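Local coordinates for protein hydrazine synthase subunit alpha (Candidatus Kuenenia stuttgartiensis, PDB 5C2V) that condenses hydroxylamine with ammonia to form hydrazine, the second half-reaction of the heme-c-containing hydrazine synthase complex of anammox bacteria, at residues 299-304 against 338-343; 522-527 against 548-553; 117-122 against 209-214; 176-181 against 244-249. All coordinates share one frame; numbering follows the deposited sequence.

How the contacts relate
Contacts 1, 3 and 4 each join neighbouring sheets of the six-bladed propeller, whereas contact 2 ties together two loops of the middle domain, which carries the pentacoordinated heme c. Contacts 2 and 4 come closest to one another, about 7 Å between nearest atoms, and both lie near a heme c without belonging to its listed ligands: the side chain of Tyr527 is about 6 Å from a bound heme c and that of Asn247 about 7 Å. Contacts 1 and 3 are plain packing, their centres about 31 Å apart. Contacts 3 and 4 interleave along the chain, since 176-181 falls between 117-122 and 209-214; the remaining pairs of contacts follow one another in sequence.

Contact 1. Residues 299-304 against 338-343; sequences VYVESP and RSPYPL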
loop_
_atom_site.group_PDB
_atom_site.type_symbol
_atom_site.label_atom_id
_atom_site.label_comp_id
_atom_site.label_asym_id
_atom_site.label_seq_id
_atom_site.Cartn_x
_atom_site.Cartn_y
_atom_site.Cartn_z
ATOM N N VAL D 299 25.140 0.501 -2.836
ATOM C CA VAL D 299 24.859 1.430 -1.753
ATOM C C VAL D 299 24.303 2.711 -2.342
ATOM O O VAL D 299 24.928 3.329 -3.204
ATOM C CB VAL D 299 26.116 1.740 -0.918
ATOM C CG1 VAL D 299 25.825 2.836 0.097
ATOM C CG2 VAL D 299 26.620 0.484 -0.228
ATOM N N TYR D 300 23.122 3.106 -1.886
ATOM C CA TYR D 300 22.442 4.242 -2.482
ATOM C C TYR D 300 21.769 5.132 -1.449
ATOM O O TYR D 300 21.520 4.723 -0.312
ATOM C CB TYR D 300 21.411 3.761 -3.507
ATOM C CG TYR D 300 20.312 2.886 -2.937
ATOM C CD1 TYR D 300 20.540 1.545 -2.653
ATOM C CD2 TYR D 300 19.042 3.397 -2.706
ATOM C CE1 TYR D 300 19.537 0.741 -2.142
ATOM C CE2 TYR D 300 18.032 2.601 -2.196
ATOM C CZ TYR D 300 18.285 1.274 -1.916
ATOM O OH TYR D 300 17.285 0.479 -1.407
ATOM N N VAL D 301 21.482 6.357 -1.869
ATOM C CA VAL D 301 20.769 7.309 -1.039
ATOM C C VAL D 301 19.275 7.073 -1.170
ATOM O O VAL D 301 18.705 7.181 -2.264
ATOM C CB VAL D 301 21.094 8.765 -1.426
ATOM C CG1 VAL D 301 20.131 9.726 -0.745
ATOM C CG2 VAL D 301 22.535 9.098 -1.075
ATOM N N GLU D 302 18.655 6.737 -0.043
ATOM C CA GLU D 302 17.216 6.557 0.017
ATOM C C GLU D 302 16.599 7.787 0.667
ATOM O O GLU D 302 16.713 7.992 1.876
ATOM C CB GLU D 302 16.867 5.290 0.798
ATOM C CG GLU D 302 15.456 4.777 0.579
ATOM C CD GLU D 302 15.165 3.529 1.389
ATOM O OE1 GLU D 302 15.149 2.425 0.805
ATOM O OE2 GLU D 302 14.956 3.653 2.614
ATOM N N SER D 303 15.948 8.603 -0.152
ATOM C CA SER D 303 15.344 9.843 0.303
ATOM C C SER D 303 13.887 9.636 0.679
ATOM O O SER D 303 13.153 8.940 -0.029
ATOM C CB SER D 303 15.461 10.922 -0.775
ATOM O OG SER D 303 14.745 10.562 -1.941
ATOM N N PRO D 304 13.465 10.251 1.793
ATOM C CA PRO D 304 12.084 10.220 2.285
ATOM C C PRO D 304 11.096 10.674 1.220
ATOM O O PRO D 304 9.996 10.132 1.112
ATOM C CB PRO D 304 12.109 11.205 3.452
ATOM C CG PRO D 304 13.516 11.214 3.910
ATOM C CD PRO D 304 14.341 11.043 2.673
ATOM N N ARG D 338 24.245 11.935 2.197
ATOM C CA ARG D 338 24.235 12.091 0.749
ATOM C C ARG D 338 25.606 11.762 0.160
ATOM O O ARG D 338 26.622 11.797 0.862
ATOM C CB ARG D 338 23.819 13.515 0.363
ATOM C CG ARG D 338 24.853 14.571 0.711
ATOM C CD ARG D 338 24.301 15.983 0.611
ATOM N NE ARG D 338 23.895 16.339 -0.744
ATOM C CZ ARG D 338 23.508 17.558 -1.108
ATOM N NH1 ARG D 338 23.480 18.539 -0.216
ATOM N NH2 ARG D 338 23.153 17.798 -2.363
ATOM N N SER D 339 25.614 11.437 -1.130
ATOM C CA SER D 339 26.837 11.199 -1.897
ATOM C C SER D 339 27.824 10.221 -1.252
ATOM O O SER D 339 28.929 10.615 -0.879
ATOM C CB SER D 339 27.544 12.531 -2.153
ATOM O OG SER D 339 26.656 13.478 -2.723
ATOM N N PRO D 340 27.431 8.944 -1.119
ATOM C CA PRO D 340 28.363 7.947 -0.579
ATOM C C PRO D 340 29.410 7.531 -1.612
ATOM O O PRO D 340 29.085 7.439 -2.795
ATOM C CB PRO D 340 27.447 6.778 -0.221
ATOM C CG PRO D 340 26.337 6.874 -1.212
ATOM C CD PRO D 340 26.131 8.346 -1.477
ATOM N N TYR D 341 30.643 7.288 -1.176
ATOM C CA TYR D 341 31.696 6.866 -2.097
ATOM C C TYR D 341 32.534 5.705 -1.564
ATOM O O TYR D 341 33.512 5.922 -0.849
ATOM C CB TYR D 341 32.611 8.036 -2.448
ATOM C CG TYR D 341 33.271 7.858 -3.793
ATOM C CD1 TYR D 341 34.430 7.105 -3.926
ATOM C CD2 TYR D 341 32.720 8.419 -4.937
ATOM C CE1 TYR D 341 35.028 6.929 -5.156
ATOM C CE2 TYR D 341 33.310 8.248 -6.171
ATOM C CZ TYR D 341 34.463 7.503 -6.274
ATOM O OH TYR D 341 35.053 7.333 -7.502
ATOM N N PRO D 342 32.145 4.466 -1.902
ATOM C CA PRO D 342 32.883 3.271 -1.474
ATOM C C PRO D 342 34.314 3.237 -2.012
ATOM O O PRO D 342 34.568 3.699 -3.126
ATOM C CB PRO D 342 32.062 2.112 -2.061
ATOM C CG PRO D 342 30.746 2.709 -2.458
ATOM C CD PRO D 342 31.031 4.131 -2.804
ATOM N N LEU D 343 35.234 2.688 -1.224
ATOM C CA LEU D 343 36.620 2.529 -1.650
ATOM C C LEU D 343 36.982 1.052 -1.768
ATOM O O LEU D 343 36.415 0.215 -1.066
ATOM C CB LEU D 343 37.574 3.223 -0.671
ATOM C CG LEU D 343 37.724 4.744 -0.749
ATOM C CD1 LEU D 343 38.732 5.231 0.283
ATOM C CD2 LEU D 343 38.141 5.173 -2.146
#
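Arg338 NH1 forms a salt bridge with Asp44 OD2 while the backbone of the same arginine packs against Val301; its NH2 has a weak hydrogen bond to the hydroxyl of Tyr52, and the ring of Phe358 adds a cation-pi contact. Arginine suits this place because one flat cation can serve a carboxylate, a hydroxyl and an aromatic ring together. The setting is the interface of two adjacent blades of the beta-propeller. Strand 299-303 is second in its four-stranded sheet and strand 338-342 is the first of the next sheet; the two run nearly antiparallel, at 167°, with 7.0 Å between their axes. No hydrogen bond joins these two segments, which meet by apolar packing. Val301 and Pro340 both point toward the opposing strand and cross obliquely. In Val301, CG1 lies anti to the backbone N (chi1 168°) and CG2 beside it, and CG2 is the branch that does the touching. Beta-branched valine suits an extended strand and gives a compact surface to the neighbouring blade, while the rigid proline ring meets it without a polar N-H. Ser339 turns its side chain away from the valine strand, and its backbone N is hydrogen-bonded to Gln288 OE1 of strand 285-291. Val299, two residues earlier on the same strand as Val301, makes a looser contact, its CG1 lying 4.3 Å from Pro340 CB. The tighter apolar pair is Val301 CG2 against Pro340 CD, 3.7 Å apart.

Contact 2. Residues 522-527 against 548-553; sequences LSDVPY and LRPYHG
Leu548 and Asp524 bury the most surface here, with Ser523 and Tyr527 next, and a backbone bond joins the first two: Asp524 N donates to Leu548 O over 2.7 Å with an N-H...O angle of 163°. Asp524 keeps CG beside its own backbone N (chi1 -71°), and its short carboxylate lies near Arg549, where OD1 uses its syn lone pair to take the N-H of NE at 2.9 Å. This salt bridge is bent, its N-H...O angle 133°. Asp524 OD2 rests 3.5 Å from Pro550 CG. The arginine suits a junction because its long chain, bent at chi2 and chi3, serves several segments: NH1 also bonds to Asp265 O and NH2 forms a salt bridge with Asp219. Branched Leu548 packs on the Tyr527 ring, its CG 4.1 Å from CE1 and close to OH as well. A water accepts from Leu548 N and donates to Val525 O, adding a second, water-mediated link beside the direct bond. Ser523 sets its CB against Leu548 O, while its OG pairs with Ser427 OG. A type II turn from Arg549 to His552 bends the second loop. Both segments belong to the middle domain: 522-527 connects strands 517-522 and 527-532, whereas the other loop leads into strand 553-556. The side chains of Leu522, Val525 and Tyr527 pack against strand 461-467, and those of Arg549, Pro550 and His552 against strand 401-403.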
loop_
_atom_site.group_PDB
_atom_site.type_symbol
_atom_site.label_atom_id
_atom_site.label_comp_id
_atom_site.label_asym_id
_atom_site.label_seq_id
_atom_site.Cartn_x
_atom_site.Cartn_y
_atom_site.Cartn_z
ATOM N N LEU D 522 9.070 1.498 -34.673
ATOM C CA LEU D 522 9.918 2.673 -34.513
ATOM C C LEU D 522 10.991 2.459 -33.450
ATOM O O LEU D 522 10.807 1.681 -32.514
ATOM C CB LEU D 522 9.071 3.895 -34.149
ATOM C CG LEU D 522 8.072 4.419 -35.178
ATOM C CD1 LEU D 522 6.996 5.246 -34.493
ATOM C CD2 LEU D 522 8.787 5.248 -36.229
ATOM N N SER D 523 12.112 3.155 -33.605
ATOM C CA SER D 523 13.202 3.071 -32.642
ATOM C C SER D 523 13.577 4.467 -32.156
ATOM O O SER D 523 13.184 5.465 -32.762
ATOM C CB SER D 523 14.416 2.372 -33.257
ATOM O OG SER D 523 14.988 3.151 -34.291
ATOM N N ASP D 524 14.320 4.523 -31.054
ATOM C CA ASP D 524 14.694 5.780 -30.403
ATOM C C ASP D 524 13.472 6.579 -29.952
ATOM O O ASP D 524 13.529 7.803 -29.836
ATOM C CB ASP D 524 15.566 6.637 -31.328
ATOM C CG ASP D 524 16.958 6.065 -31.517
ATOM O OD1 ASP D 524 17.456 5.387 -30.594
ATOM O OD2 ASP D 524 17.558 6.303 -32.586
ATOM N N VAL D 525 12.367 5.882 -29.704
ATOM C CA VAL D 525 11.155 6.514 -29.191
ATOM C C VAL D 525 10.578 5.692 -28.039
ATOM O O VAL D 525 10.645 4.461 -28.055
ATOM C CB VAL D 525 10.084 6.685 -30.294
ATOM C CG1 VAL D 525 10.571 7.647 -31.370
ATOM C CG2 VAL D 525 9.716 5.342 -30.903
ATOM N N PRO D 526 10.024 6.370 -27.022
ATOM C CA PRO D 526 9.436 5.665 -25.876
ATOM C C PRO D 526 8.134 4.952 -26.239
ATOM O O PRO D 526 7.304 5.519 -26.950
ATOM C CB PRO D 526 9.184 6.790 -24.869
ATOM C CG PRO D 526 9.001 8.006 -25.712
ATOM C CD PRO D 526 9.934 7.834 -26.876
ATOM N N TYR D 527 7.959 3.726 -25.751
ATOM C CA TYR D 527 6.768 2.946 -26.072
ATOM C C TYR D 527 6.485 1.859 -25.037
ATOM O O TYR D 527 7.350 1.514 -24.234
ATOM C CB TYR D 527 6.904 2.309 -27.459
ATOM C CG TYR D 527 7.769 1.066 -27.491
ATOM C CD1 TYR D 527 9.151 1.162 -27.576
ATOM C CD2 TYR D 527 7.202 -0.202 -27.444
ATOM C CE1 TYR D 527 9.947 0.030 -27.602
ATOM C CE2 TYR D 527 7.989 -1.339 -27.470
ATOM C CZ TYR D 527 9.361 -1.216 -27.551
ATOM O OH TYR D 527 10.149 -2.344 -27.580
ATOM N N LEU D 548 13.980 1.060 -28.252
ATOM C CA LEU D 548 14.881 0.260 -29.067
ATOM C C LEU D 548 15.876 1.152 -29.792
ATOM O O LEU D 548 15.506 2.189 -30.338
ATOM C CB LEU D 548 14.097 -0.578 -30.080
ATOM C CG LEU D 548 13.151 -1.655 -29.545
ATOM C CD1 LEU D 548 12.305 -2.225 -30.673
ATOM C CD2 LEU D 548 13.931 -2.758 -28.846
ATOM N N ARG D 549 17.143 0.758 -29.784
ATOM C CA ARG D 549 18.133 1.422 -30.620
ATOM C C ARG D 549 17.914 0.963 -32.059
ATOM O O ARG D 549 17.299 -0.081 -32.281
ATOM C CB ARG D 549 19.557 1.113 -30.143
ATOM C CG ARG D 549 19.879 1.604 -28.734
ATOM C CD ARG D 549 19.332 3.004 -28.467
ATOM N NE ARG D 549 19.750 3.980 -29.472
ATOM C CZ ARG D 549 20.871 4.691 -29.410
ATOM N NH1 ARG D 549 21.703 4.538 -28.389
ATOM N NH2 ARG D 549 21.160 5.555 -30.372
ATOM N N PRO D 550 18.385 1.750 -33.042
ATOM C CA PRO D 550 18.235 1.377 -34.454
ATOM C C PRO D 550 18.748 -0.030 -34.763
ATOM O O PRO D 550 19.811 -0.411 -34.271
ATOM C CB PRO D 550 19.072 2.431 -35.179
ATOM C CG PRO D 550 18.990 3.625 -34.300
ATOM C CD PRO D 550 18.970 3.096 -32.891
ATOM N N TYR D 551 17.966 -0.790 -35.531
ATOM C CA TYR D 551 18.326 -2.137 -35.990
ATOM C C TYR D 551 18.376 -3.163 -34.851
ATOM O O TYR D 551 18.421 -4.369 -35.089
ATOM C CB TYR D 551 19.668 -2.108 -36.737
ATOM C CG TYR D 551 20.180 -3.471 -37.142
ATOM C CD1 TYR D 551 19.598 -4.169 -38.191
ATOM C CD2 TYR D 551 21.241 -4.062 -36.469
ATOM C CE1 TYR D 551 20.062 -5.417 -38.562
ATOM C CE2 TYR D 551 21.710 -5.309 -36.832
ATOM C CZ TYR D 551 21.118 -5.982 -37.879
ATOM O OH TYR D 551 21.584 -7.225 -38.245
ATOM N N HIS D 552 18.341 -2.684 -33.614
ATOM C CA HIS D 552 18.335 -3.569 -32.459
ATOM C C HIS D 552 17.018 -4.313 -32.345
ATOM O O HIS D 552 16.017 -3.934 -32.955
ATOM C CB HIS D 552 18.601 -2.789 -31.172
ATOM C CG HIS D 552 20.049 -2.501 -30.930
ATOM N ND1 HIS D 552 20.813 -1.749 -31.795
ATOM C CD2 HIS D 552 20.874 -2.872 -29.923
ATOM C CE1 HIS D 552 22.047 -1.664 -31.329
ATOM N NE2 HIS D 552 22.109 -2.337 -30.193
ATOM N N GLY D 553 17.028 -5.380 -31.560
ATOM C CA GLY D 553 15.809 -6.102 -31.272
ATOM C C GLY D 553 15.900 -6.702 -29.890
ATOM O O GLY D 553 16.992 -7.003 -29.410
HETATM O O HOH W 1 12.094 2.350 -29.389
#

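Contact 3. Residues 117-122 against 209-214; sequences QMTDLK and IEFPHL
Phe211 holds CG anti to its carbonyl carbon (chi1 -66°), and its ring comes to lie against the backbone of Asp120; Leu214 sets CG likewise, against Gln117. Over one face of the Phe211 ring sits Asp120 N, offset toward the rim. Asp120 CB covers the same ring in a CH-pi contact, 3.9 Å from the centroid and only 11° off the ring normal. A flat aromatic suits this place because its face accepts both a peptide and a methylene. Leu121 CB lies 4.1 Å from Phe211 CZ. Leu214 packs on the backbone carbonyl of Gln117, with CB 3.3 Å from Gln117 O, and also on the extended side chain, where CD1 approaches Gln117 CG at 3.7 Å; the glutamine thus offers apolar methylenes to leucine while its NE2 makes a weak bond back to Thr119 O. His213 NE2 gives a weak hydrogen bond to Asp120 OD2, 3.1 Å long and bent to 134°, with the ring and carboxylate planes steeply inclined. Other bonds hold both segments: Met118 O is bonded to Thr216 OG1, and Leu214 O to Arg116 NH2. Segment 117-122 leaves the last strand of one four-stranded sheet for strand 124-131 of the next, and 209-211 pairs with strand 216-220 of that next sheet, an arrangement consistent with a link between successive blades of a beta-propeller.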
loop_
_atom_site.group_PDB
_atom_site.type_symbol
_atom_site.label_atom_id
_atom_site.label_comp_id
_atom_site.label_asym_id
_atom_site.label_seq_id
_atom_site.Cartn_x
_atom_site.Cartn_y
_atom_site.Cartn_z
ATOM N N GLN D 117 35.920 22.080 -22.977
ATOM C CA GLN D 117 34.458 22.052 -22.970
ATOM C C GLN D 117 33.893 20.877 -23.769
ATOM O O GLN D 117 34.069 20.800 -24.984
ATOM C CB GLN D 117 33.901 23.361 -23.526
ATOM C CG GLN D 117 32.385 23.455 -23.480
ATOM C CD GLN D 117 31.863 24.744 -24.083
ATOM O OE1 GLN D 117 32.623 25.680 -24.330
ATOM N NE2 GLN D 117 30.558 24.797 -24.327
ATOM N N MET D 118 33.217 19.966 -23.075
ATOM C CA MET D 118 32.672 18.760 -23.696
ATOM C C MET D 118 31.319 18.940 -24.396
ATOM O O MET D 118 31.112 18.405 -25.485
ATOM C CB MET D 118 32.560 17.655 -22.648
ATOM C CG MET D 118 33.877 17.369 -21.957
ATOM S SD MET D 118 35.219 17.301 -23.156
ATOM C CE MET D 118 34.883 15.726 -23.940
ATOM N N THR D 119 30.401 19.679 -23.777
ATOM C CA THR D 119 29.034 19.771 -24.298
ATOM C C THR D 119 28.563 21.198 -24.570
ATOM O O THR D 119 28.698 22.078 -23.725
ATOM C CB THR D 119 28.022 19.118 -23.331
ATOM O OG1 THR D 119 28.208 19.643 -22.010
ATOM C CG2 THR D 119 28.204 17.613 -23.299
ATOM N N ASP D 120 28.044 21.426 -25.773
ATOM C CA ASP D 120 27.364 22.677 -26.108
ATOM C C ASP D 120 25.834 22.582 -26.035
ATOM O O ASP D 120 25.141 23.516 -26.441
ATOM C CB ASP D 120 27.780 23.173 -27.492
ATOM C CG ASP D 120 27.737 24.687 -27.596
ATOM O OD1 ASP D 120 27.857 25.354 -26.546
ATOM O OD2 ASP D 120 27.582 25.211 -28.719
ATOM N N LEU D 121 25.320 21.461 -25.528
ATOM C CA LEU D 121 23.896 21.113 -25.626
ATOM C C LEU D 121 22.952 22.240 -25.214
ATOM O O LEU D 121 23.251 23.015 -24.307
ATOM C CB LEU D 121 23.595 19.881 -24.759
ATOM C CG LEU D 121 22.130 19.426 -24.671
ATOM C CD1 LEU D 121 21.661 18.826 -25.990
ATOM C CD2 LEU D 121 21.888 18.463 -23.513
ATOM N N LYS D 122 21.812 22.326 -25.896
ATOM C CA LYS D 122 20.812 23.322 -25.557
ATOM C C LYS D 122 19.941 22.657 -24.505
ATOM O O LYS D 122 19.087 21.826 -24.815
ATOM C CB LYS D 122 20.007 23.702 -26.806
ATOM C CG LYS D 122 19.139 24.945 -26.724
ATOM C CD LYS D 122 18.308 25.077 -28.001
ATOM C CE LYS D 122 19.174 24.903 -29.248
ATOM N NZ LYS D 122 18.386 24.938 -30.514
ATOM N N ILE D 209 23.872 14.297 -32.105
ATOM C CA ILE D 209 24.178 15.718 -32.224
ATOM C C ILE D 209 25.693 15.927 -32.197
ATOM O O ILE D 209 26.379 15.446 -31.293
ATOM C CB ILE D 209 23.513 16.538 -31.108
ATOM C CG1 ILE D 209 22.008 16.267 -31.077
ATOM C CG2 ILE D 209 23.786 18.023 -31.300
ATOM C CD1 ILE D 209 21.298 16.882 -29.892
ATOM N N GLU D 210 26.209 16.631 -33.200
ATOM C CA GLU D 210 27.647 16.870 -33.309
ATOM C C GLU D 210 28.060 18.223 -32.741
ATOM O O GLU D 210 27.383 19.231 -32.944
ATOM C CB GLU D 210 28.102 16.773 -34.768
ATOM C CG GLU D 210 28.428 15.364 -35.239
ATOM C CD GLU D 210 29.089 15.349 -36.607
ATOM O OE1 GLU D 210 28.395 15.623 -37.608
ATOM O OE2 GLU D 210 30.304 15.066 -36.679
ATOM N N PHE D 211 29.186 18.229 -32.033
ATOM C CA PHE D 211 29.788 19.454 -31.517
ATOM C C PHE D 211 31.185 19.622 -32.111
ATOM O O PHE D 211 32.181 19.242 -31.488
ATOM C CB PHE D 211 29.857 19.430 -29.989
ATOM C CG PHE D 211 28.512 19.452 -29.317
ATOM C CD1 PHE D 211 27.427 20.065 -29.923
ATOM C CD2 PHE D 211 28.336 18.861 -28.077
ATOM C CE1 PHE D 211 26.191 20.085 -29.304
ATOM C CE2 PHE D 211 27.101 18.879 -27.454
ATOM C CZ PHE D 211 26.029 19.492 -28.068
ATOM N N PRO D 212 31.257 20.180 -33.331
ATOM C CA PRO D 212 32.497 20.325 -34.103
ATOM C C PRO D 212 33.533 21.227 -33.438
ATOM O O PRO D 212 34.715 20.882 -33.413
ATOM C CB PRO D 212 32.021 20.948 -35.423
ATOM C CG PRO D 212 30.551 20.685 -35.476
ATOM C CD PRO D 212 30.096 20.720 -34.057
ATOM N N HIS D 213 33.093 22.364 -32.907
ATOM C CA HIS D 213 34.015 23.331 -32.324
ATOM C C HIS D 213 34.639 22.807 -31.033
ATOM O O HIS D 213 35.713 23.254 -30.628
ATOM C CB HIS D 213 33.305 24.668 -32.074
ATOM C CG HIS D 213 31.981 24.536 -31.388
ATOM N ND1 HIS D 213 30.830 24.173 -32.054
ATOM C CD2 HIS D 213 31.621 24.737 -30.097
ATOM C CE1 HIS D 213 29.820 24.146 -31.201
ATOM N NE2 HIS D 213 30.274 24.483 -30.009
ATOM N N LEU D 214 33.960 21.865 -30.387
ATOM C CA LEU D 214 34.495 21.220 -29.193
ATOM C C LEU D 214 35.143 19.871 -29.499
ATOM O O LEU D 214 35.700 19.230 -28.606
ATOM C CB LEU D 214 33.389 21.040 -28.153
ATOM C CG LEU D 214 32.657 22.326 -27.771
ATOM C CD1 LEU D 214 31.546 22.044 -26.772
ATOM C CD2 LEU D 214 33.636 23.351 -27.221
#

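Contact 4. Residues 176-181 against 244-249; sequences MDEFHN and VQANGS
Glu178 and Ala246 meet through the carboxylate of the glutamate and the methyl of the alanine, with Glu178 CB also 3.9 Å from Ala246 CB. In the acid, chi2 of 165° puts CD far from the backbone; OE1 then lies against the alanine methyl, and OE2 beside the backbone of Asn247. No direct hydrogen bond crosses; a water does the bridging, donating to Glu178 OE1 and, at 2.7 Å, to Val244 O, and accepting from Ala246 N. Beside it Phe179 adds the apolar part: CZ lies 3.8 Å from Ala246 CB and CE2 lies 4.1 Å from Val244 CG1. Alanine suits this spot because its single methyl can lie against both the carboxylate and the ring. A second shell then fixes these groups. Trp545 NE1 donates to Glu178 OE2, Arg503 NH1 binds Asn247 OD1, and Arg491 NH2 hydrogen-bonds to Ala246 O. The loop bearing the glutamate and phenylalanine is folded by a type I turn from Asp177 to His180, in which His180 N bonds to Asp177 O. The short side chain of aspartate lets OD1 brace the same bend: it accepts Asn181 N at 2.7 Å, and a weak bond from Phe179 N gives the pairing of an Asx turn. The whole is a water-bridged junction between a loop that follows strand 154-171 of one propeller blade and the end of strand 239-245 in the next. The bonds to Trp545, Arg503 and, from Asp177 O, Gln501, with Asn247 about 7 Å from a heme c, are consistent with a place where the propeller meets the heme-binding middle domain.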
loop_
_atom_site.group_PDB
_atom_site.type_symbol
_atom_site.label_atom_id
_atom_site.label_comp_id
_atom_site.label_asym_id
_atom_site.label_seq_id
_atom_site.Cartn_x
_atom_site.Cartn_y
_atom_site.Cartn_z
ATOM N N MET D 176 8.552 19.030 -20.375
ATOM C CA MET D 176 7.932 18.636 -19.115
ATOM C C MET D 176 7.967 17.122 -18.932
ATOM O O MET D 176 7.727 16.374 -19.879
ATOM C CB MET D 176 6.484 19.129 -19.049
ATOM C CG MET D 176 6.300 20.476 -18.367
ATOM S SD MET D 176 4.596 21.062 -18.475
ATOM C CE MET D 176 4.656 22.497 -17.405
ATOM N N ASP D 177 8.264 16.672 -17.716
ATOM C CA ASP D 177 8.192 15.247 -17.416
ATOM C C ASP D 177 6.754 14.854 -17.095
ATOM O O ASP D 177 5.825 15.633 -17.309
ATOM C CB ASP D 177 9.142 14.862 -16.268
ATOM C CG ASP D 177 8.763 15.487 -14.927
ATOM O OD1 ASP D 177 7.718 16.162 -14.822
ATOM O OD2 ASP D 177 9.526 15.287 -13.958
ATOM N N GLU D 178 6.574 13.643 -16.585
ATOM C CA GLU D 178 5.243 13.125 -16.299
ATOM C C GLU D 178 4.632 13.753 -15.043
ATOM O O GLU D 178 3.428 13.649 -14.811
ATOM C CB GLU D 178 5.304 11.601 -16.177
ATOM C CG GLU D 178 5.707 10.923 -17.484
ATOM C CD GLU D 178 6.133 9.479 -17.304
ATOM O OE1 GLU D 178 7.043 9.221 -16.491
ATOM O OE2 GLU D 178 5.559 8.601 -17.982
ATOM N N PHE D 179 5.466 14.406 -14.240
ATOM C CA PHE D 179 4.998 15.146 -13.070
ATOM C C PHE D 179 4.807 16.628 -13.389
ATOM O O PHE D 179 4.521 17.431 -12.498
ATOM C CB PHE D 179 5.970 14.979 -11.902
ATOM C CG PHE D 179 5.996 13.590 -11.331
ATOM C CD1 PHE D 179 4.817 12.937 -11.013
ATOM C CD2 PHE D 179 7.198 12.937 -11.118
ATOM C CE1 PHE D 179 4.837 11.658 -10.488
ATOM C CE2 PHE D 179 7.225 11.658 -10.594
ATOM C CZ PHE D 179 6.042 11.017 -10.280
ATOM N N HIS D 180 4.991 16.973 -14.661
ATOM C CA HIS D 180 4.901 18.348 -15.156
ATOM C C HIS D 180 5.981 19.252 -14.565
ATOM O O HIS D 180 5.809 20.468 -14.486
ATOM C CB HIS D 180 3.515 18.942 -14.879
ATOM C CG HIS D 180 2.386 18.117 -15.411
ATOM N ND1 HIS D 180 1.733 17.171 -14.653
ATOM C CD2 HIS D 180 1.793 18.095 -16.630
ATOM C CE1 HIS D 180 0.786 16.602 -15.377
ATOM N NE2 HIS D 180 0.803 17.147 -16.582
ATOM N N ASN D 181 7.095 18.653 -14.152
ATOM C CA ASN D 181 8.280 19.422 -13.791
ATOM C C ASN D 181 8.919 19.959 -15.063
ATOM O O ASN D 181 8.838 19.319 -16.110
ATOM C CB ASN D 181 9.276 18.564 -13.009
ATOM C CG ASN D 181 8.739 18.126 -11.662
ATOM O OD1 ASN D 181 8.702 16.935 -11.353
ATOM N ND2 ASN D 181 8.324 19.090 -10.849
ATOM N N VAL D 244 13.101 7.015 -13.184
ATOM C CA VAL D 244 11.793 7.358 -12.655
ATOM C C VAL D 244 10.718 6.709 -13.510
ATOM O O VAL D 244 10.518 7.098 -14.662
ATOM C CB VAL D 244 11.574 8.884 -12.623
ATOM C CG1 VAL D 244 10.164 9.211 -12.153
ATOM C CG2 VAL D 244 12.610 9.553 -11.734
ATOM N N GLN D 245 10.021 5.722 -12.957
ATOM C CA GLN D 245 8.912 5.138 -13.688
ATOM C C GLN D 245 7.621 5.713 -13.122
ATOM O O GLN D 245 7.126 5.284 -12.073
ATOM C CB GLN D 245 8.939 3.612 -13.574
ATOM C CG GLN D 245 10.270 2.988 -13.983
ATOM C CD GLN D 245 10.503 3.031 -15.481
ATOM O OE1 GLN D 245 9.587 2.800 -16.270
ATOM N NE2 GLN D 245 11.733 3.335 -15.881
ATOM N N ALA D 246 7.106 6.711 -13.836
ATOM C CA ALA D 246 5.874 7.406 -13.489
ATOM C C ALA D 246 4.672 7.081 -14.376
ATOM O O ALA D 246 3.601 7.649 -14.166
ATOM C CB ALA D 246 6.121 8.909 -13.490
ATOM N N ASN D 247 4.840 6.199 -15.362
ATOM C CA ASN D 247 3.889 6.125 -16.479
ATOM C C ASN D 247 2.444 5.941 -16.030
ATOM O O ASN D 247 2.105 4.965 -15.370
ATOM C CB ASN D 247 4.274 4.985 -17.431
ATOM C CG ASN D 247 3.371 4.909 -18.658
ATOM O OD1 ASN D 247 2.642 5.851 -18.972
ATOM N ND2 ASN D 247 3.419 3.780 -19.357
ATOM N N GLY D 248 1.594 6.879 -16.436
ATOM C CA GLY D 248 0.197 6.887 -16.046
ATOM C C GLY D 248 -0.070 6.800 -14.553
ATOM O O GLY D 248 0.548 7.497 -13.746
ATOM N N SER D 249 -0.997 5.918 -14.197
ATOM C CA SER D 249 -1.474 5.749 -12.828
ATOM C C SER D 249 -0.640 4.723 -12.065
ATOM O O SER D 249 -1.009 4.302 -10.969
ATOM C CB SER D 249 -2.950 5.343 -12.824
ATOM O OG SER D 249 -3.138 4.094 -13.465
HETATM O O HOH W 2 8.245 7.099 -16.193
#